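Local coordinates for WbbM protein (Klebsiella pneumoniae, PDB 6U4B) that is a bifunctional O-antigen polymerase that forms a trimer and probably joins two glycosyltransferase activities in one chain, at residues N340-Y344 against L345-R349; L350-L353 against T354-H357. One frame throughout, in Å; residues are numbered along the deposited sequence.

Interaction 1. Residues N340-Y344 against L345-R349; sequences NKVSY and LNKTR
S343 meets N346 at the start of helix 344-352. The hydroxyl OG of S343 accepts a hydrogen bond from the backbone N of N346 at 2.9 Å. Its chi1 of 70° sets OG between the serine's own N and carbonyl carbon, facing the first turn. S343 O takes the N-H of K347, again at 2.9 Å.

One residue on, Y344 O is gripped twice by T348. The backbone N and OG1 each lie 3.0 Å from Y344 O, and they arrive from opposite faces of the carbonyl plane. The same OG1 sits over one face of the Y344 ring near its rim, 3.6 Å from CE1.

V342 lays CG1 against CB of N346 at 3.7 Å. K347 bends at chi3 (-81°) and runs back past V342. A water donates to V342 O and accepts from K347 NZ, bridging the two.

Further out, D310 receives both the N-H of S343 and ND2 of N346, tying the cap to the residue just after strand 302-309. N59 holds K347 NZ. This is a serine N-cap, opening the helix of a beta-alpha-beta crossover in the glycosyltransferase family 8 region.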
loop_
_atom_site.group_PDB
_atom_site.type_symbol
_atom_site.label_atom_id
_atom_site.label_comp_id
_atom_site.label_asym_id
_atom_site.label_seq_id
_atom_site.Cartn_x
_atom_site.Cartn_y
_atom_site.Cartn_z
ATOM N N ASN A 340 -27.819 4.772 -7.085
ATOM C CA ASN A 340 -28.841 5.762 -6.754
ATOM C C ASN A 340 -28.122 7.082 -6.478
ATOM O O ASN A 340 -27.798 7.405 -5.333
ATOM C CB ASN A 340 -29.681 5.308 -5.557
ATOM C CG ASN A 340 -30.715 6.342 -5.139
ATOM O OD1 ASN A 340 -31.072 7.234 -5.910
ATOM N ND2 ASN A 340 -31.200 6.226 -3.907
ATOM N N LYS A 341 -27.873 7.839 -7.549
ATOM C CA LYS A 341 -27.255 9.161 -7.469
ATOM C C LYS A 341 -25.898 9.108 -6.770
ATOM O O LYS A 341 -25.576 9.947 -5.925
ATOM C CB LYS A 341 -28.190 10.162 -6.791
ATOM C CG LYS A 341 -29.481 10.399 -7.570
ATOM C CD LYS A 341 -30.446 11.284 -6.807
ATOM C CE LYS A 341 -31.791 11.374 -7.513
ATOM N NZ LYS A 341 -31.696 12.057 -8.837
ATOM N N VAL A 342 -25.093 8.108 -7.127
ATOM C CA VAL A 342 -23.699 8.091 -6.712
ATOM C C VAL A 342 -22.952 9.179 -7.468
ATOM O O VAL A 342 -23.164 9.381 -8.673
ATOM C CB VAL A 342 -23.079 6.705 -6.953
ATOM C CG1 VAL A 342 -21.629 6.677 -6.486
ATOM C CG2 VAL A 342 -23.887 5.637 -6.237
ATOM N N SER A 343 -22.089 9.903 -6.758
ATOM C CA SER A 343 -21.417 11.057 -7.335
ATOM C C SER A 343 -20.538 10.643 -8.511
ATOM O O SER A 343 -20.103 9.493 -8.627
ATOM C CB SER A 343 -20.568 11.766 -6.279
ATOM O OG SER A 343 -19.444 10.979 -5.921
ATOM N N TYR A 344 -20.291 11.608 -9.402
ATOM C CA TYR A 344 -19.375 11.370 -10.513
ATOM C C TYR A 344 -17.987 10.999 -10.005
ATOM O O TYR A 344 -17.338 10.097 -10.548
ATOM C CB TYR A 344 -19.307 12.603 -11.415
ATOM C CG TYR A 344 -18.447 12.409 -12.641
ATOM C CD1 TYR A 344 -17.104 12.766 -12.638
ATOM C CD2 TYR A 344 -18.975 11.862 -13.804
ATOM C CE1 TYR A 344 -16.314 12.586 -13.757
ATOM C CE2 TYR A 344 -18.191 11.680 -14.928
ATOM C CZ TYR A 344 -16.863 12.042 -14.898
ATOM O OH TYR A 344 -16.083 11.860 -16.017
ATOM N N LEU A 345 -17.527 11.677 -8.951
ATOM C CA LEU A 345 -16.230 11.359 -8.361
ATOM C C LEU A 345 -16.192 9.921 -7.854
ATOM O O LEU A 345 -15.241 9.180 -8.128
ATOM C CB LEU A 345 -15.918 12.343 -7.233
ATOM C CG LEU A 345 -14.584 12.159 -6.500
ATOM C CD1 LEU A 345 -13.416 12.195 -7.477
ATOM C CD2 LEU A 345 -14.416 13.225 -5.427
ATOM N N ASN A 346 -17.225 9.502 -7.120
ATOM C CA ASN A 346 -17.226 8.150 -6.568
ATOM C C ASN A 346 -17.342 7.099 -7.663
ATOM O O ASN A 346 -16.684 6.056 -7.594
ATOM C CB ASN A 346 -18.347 7.992 -5.544
ATOM C CG ASN A 346 -17.935 8.446 -4.159
ATOM O OD1 ASN A 346 -16.778 8.298 -3.766
ATOM N ND2 ASN A 346 -18.880 9.010 -3.412
ATOM N N LYS A 347 -18.164 7.355 -8.686
ATOM C CA LYS A 347 -18.257 6.418 -9.802
ATOM C C LYS A 347 -16.915 6.274 -10.507
ATOM O O LYS A 347 -16.528 5.166 -10.903
ATOM C CB LYS A 347 -19.340 6.864 -10.789
ATOM C CG LYS A 347 -20.757 6.634 -10.284
ATOM C CD LYS A 347 -21.797 6.701 -11.405
ATOM C CE LYS A 347 -22.180 8.130 -11.749
ATOM N NZ LYS A 347 -23.447 8.182 -12.540
ATOM N N THR A 348 -16.182 7.380 -10.658
ATOM C CA THR A 348 -14.855 7.318 -11.263
ATOM C C THR A 348 -13.894 6.511 -10.398
ATOM O O THR A 348 -13.164 5.647 -10.897
ATOM C CB THR A 348 -14.318 8.730 -11.489
ATOM O OG1 THR A 348 -15.128 9.402 -12.465
ATOM C CG2 THR A 348 -12.881 8.680 -11.966
ATOM N N ARG A 349 -13.886 6.782 -9.090
ATOM C CA ARG A 349 -13.021 6.041 -8.175
ATOM C C ARG A 349 -13.331 4.551 -8.198
ATOM O O ARG A 349 -12.419 3.718 -8.126
ATOM C CB ARG A 349 -13.174 6.588 -6.757
ATOM C CG ARG A 349 -12.725 8.024 -6.587
ATOM C CD ARG A 349 -13.091 8.553 -5.212
ATOM N NE ARG A 349 -12.337 9.755 -4.868
ATOM C CZ ARG A 349 -12.434 10.387 -3.703
ATOM N NH1 ARG A 349 -13.259 9.933 -2.771
ATOM N NH2 ARG A 349 -11.706 11.471 -3.469
HETATM O O HOH W 1 -25.119 9.006 -10.464
#

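Interaction 2. Residues L350-L353 against T354-H357; sequences LVNL and TSAH
T354 folds back on V351 where helix 344-352 gives way to a loop. Two hydrogen bonds converge on V351 O. The side-chain OG1 of T354 donates to it at 2.7 Å, in the carbonyl plane and on a lone pair. The backbone N of T354 donates to it at 2.8 Å, from well above that plane. One residue therefore holds this carbonyl with both its main chain and its side chain. A chi1 of 69° places OG1 between the threonine's N and carbonyl carbon, within reach of V351 O. The two bonds close a small ring through T354 N, CA, CB and OG1 and V351 O, and limit rotation of the hydroxyl.

The remaining approaches are carbon-to-oxygen contacts. S355 OG lies 3.4 Å from CA of N352. The imidazole of H357 brings its edge to L353 O, with CD2 3.4 Å from that oxygen. A type I turn from T354 to H357 carries the ring back; in it H357 N bonds to T354 O at 3.0 Å.

The packing contacts join the helix to its neighbours in the fold. L350 packs on I320 of helix 313-325 and on L362 and F364 of strand 360-366. T354 reaches I324 and V360 of the same two elements. L353 lies against N321, T586 and W588.

The hydrogen bond from T354 N to V351 O spans three residues, as in a 3-10 turn, and the threonine hydroxyl reinforces it. This 3-10-like i to i+3 bond, followed by a type I turn, leads the chain toward strand 360-366, within a beta-alpha-beta crossover of the glycosyltransferase family 8 region.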
loop_
_atom_site.group_PDB
_atom_site.type_symbol
_atom_site.label_atom_id
_atom_site.label_comp_id
_atom_site.label_asym_id
_atom_site.label_seq_id
_atom_site.Cartn_x
_atom_site.Cartn_y
_atom_site.Cartn_z
ATOM N N LEU A 350 -14.613 4.195 -8.296
ATOM C CA LEU A 350 -14.995 2.785 -8.282
ATOM C C LEU A 350 -14.500 2.061 -9.528
ATOM O O LEU A 350 -13.993 0.936 -9.437
ATOM C CB LEU A 350 -16.514 2.658 -8.147
ATOM C CG LEU A 350 -17.036 2.998 -6.750
ATOM C CD1 LEU A 350 -18.508 3.343 -6.783
ATOM C CD2 LEU A 350 -16.777 1.835 -5.806
ATOM N N VAL A 351 -14.646 2.683 -10.700
ATOM C CA VAL A 351 -14.135 2.081 -11.927
ATOM C C VAL A 351 -12.618 1.957 -11.863
ATOM O O VAL A 351 -12.043 0.952 -12.302
ATOM C CB VAL A 351 -14.587 2.895 -13.154
ATOM C CG1 VAL A 351 -13.888 2.394 -14.409
ATOM C CG2 VAL A 351 -16.098 2.811 -13.317
ATOM N N ASN A 352 -11.946 2.967 -11.302
ATOM C CA ASN A 352 -10.490 2.945 -11.206
ATOM C C ASN A 352 -9.973 1.765 -10.392
ATOM O O ASN A 352 -8.796 1.410 -10.512
ATOM C CB ASN A 352 -9.982 4.255 -10.602
ATOM C CG ASN A 352 -10.146 5.431 -11.544
ATOM O OD1 ASN A 352 -10.349 5.251 -12.746
ATOM N ND2 ASN A 352 -10.053 6.642 -11.005
ATOM N N LEU A 353 -10.823 1.152 -9.564
ATOM C CA LEU A 353 -10.434 -0.068 -8.869
ATOM C C LEU A 353 -10.244 -1.239 -9.825
ATOM O O LEU A 353 -9.510 -2.176 -9.499
ATOM C CB LEU A 353 -11.484 -0.438 -7.817
ATOM C CG LEU A 353 -11.775 0.549 -6.686
ATOM C CD1 LEU A 353 -13.014 0.109 -5.913
ATOM C CD2 LEU A 353 -10.574 0.672 -5.756
ATOM N N THR A 354 -10.885 -1.202 -10.993
ATOM C CA THR A 354 -10.851 -2.303 -11.945
ATOM C C THR A 354 -9.909 -2.055 -13.112
ATOM O O THR A 354 -9.776 -2.929 -13.974
ATOM C CB THR A 354 -12.260 -2.577 -12.487
ATOM O OG1 THR A 354 -12.675 -1.482 -13.313
ATOM C CG2 THR A 354 -13.251 -2.744 -11.343
ATOM N N SER A 355 -9.249 -0.896 -13.157
ATOM C CA SER A 355 -8.498 -0.509 -14.350
ATOM C C SER A 355 -7.323 -1.445 -14.608
ATOM O O SER A 355 -7.017 -1.758 -15.765
ATOM C CB SER A 355 -8.016 0.934 -14.215
ATOM O OG SER A 355 -9.114 1.828 -14.153
ATOM N N ALA A 356 -6.654 -1.904 -13.554
ATOM C CA ALA A 356 -5.505 -2.785 -13.715
ATOM C C ALA A 356 -5.893 -4.242 -13.916
ATOM O O ALA A 356 -5.004 -5.098 -14.003
ATOM C CB ALA A 356 -4.576 -2.665 -12.505
ATOM N N HIS A 357 -7.189 -4.544 -14.005
ATOM C CA HIS A 357 -7.695 -5.916 -14.038
ATOM C C HIS A 357 -8.569 -6.091 -15.270
ATOM O O HIS A 357 -9.769 -5.770 -15.246
ATOM C CB HIS A 357 -8.463 -6.231 -12.756
ATOM C CG HIS A 357 -7.702 -5.909 -11.509
ATOM N ND1 HIS A 357 -6.786 -6.776 -10.955
ATOM C CD2 HIS A 357 -7.708 -4.810 -10.716
ATOM C CE1 HIS A 357 -6.267 -6.230 -9.870
ATOM N NE2 HIS A 357 -6.809 -5.037 -9.703
#

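Interactions 1 and 2 follow each other along one helix, 344-352, with centres 14 Å apart. They adjoin in sequence but do not otherwise touch. Interaction 1 starts the helix after strand 333-340. Interaction 2 leaves it on the way to strand 360-366, which pairs in parallel with 333-340. W588 links the two regions: it bonds to N346 and packs on L350 and L353. Interaction 1 lies away from the annotated sites. In interaction 2, the L353 side chain is about 8 Å from that of N585, a ligand of a second magnesium site not occupied on this chain in the model, and about 12 Å from a bound magnesium ion.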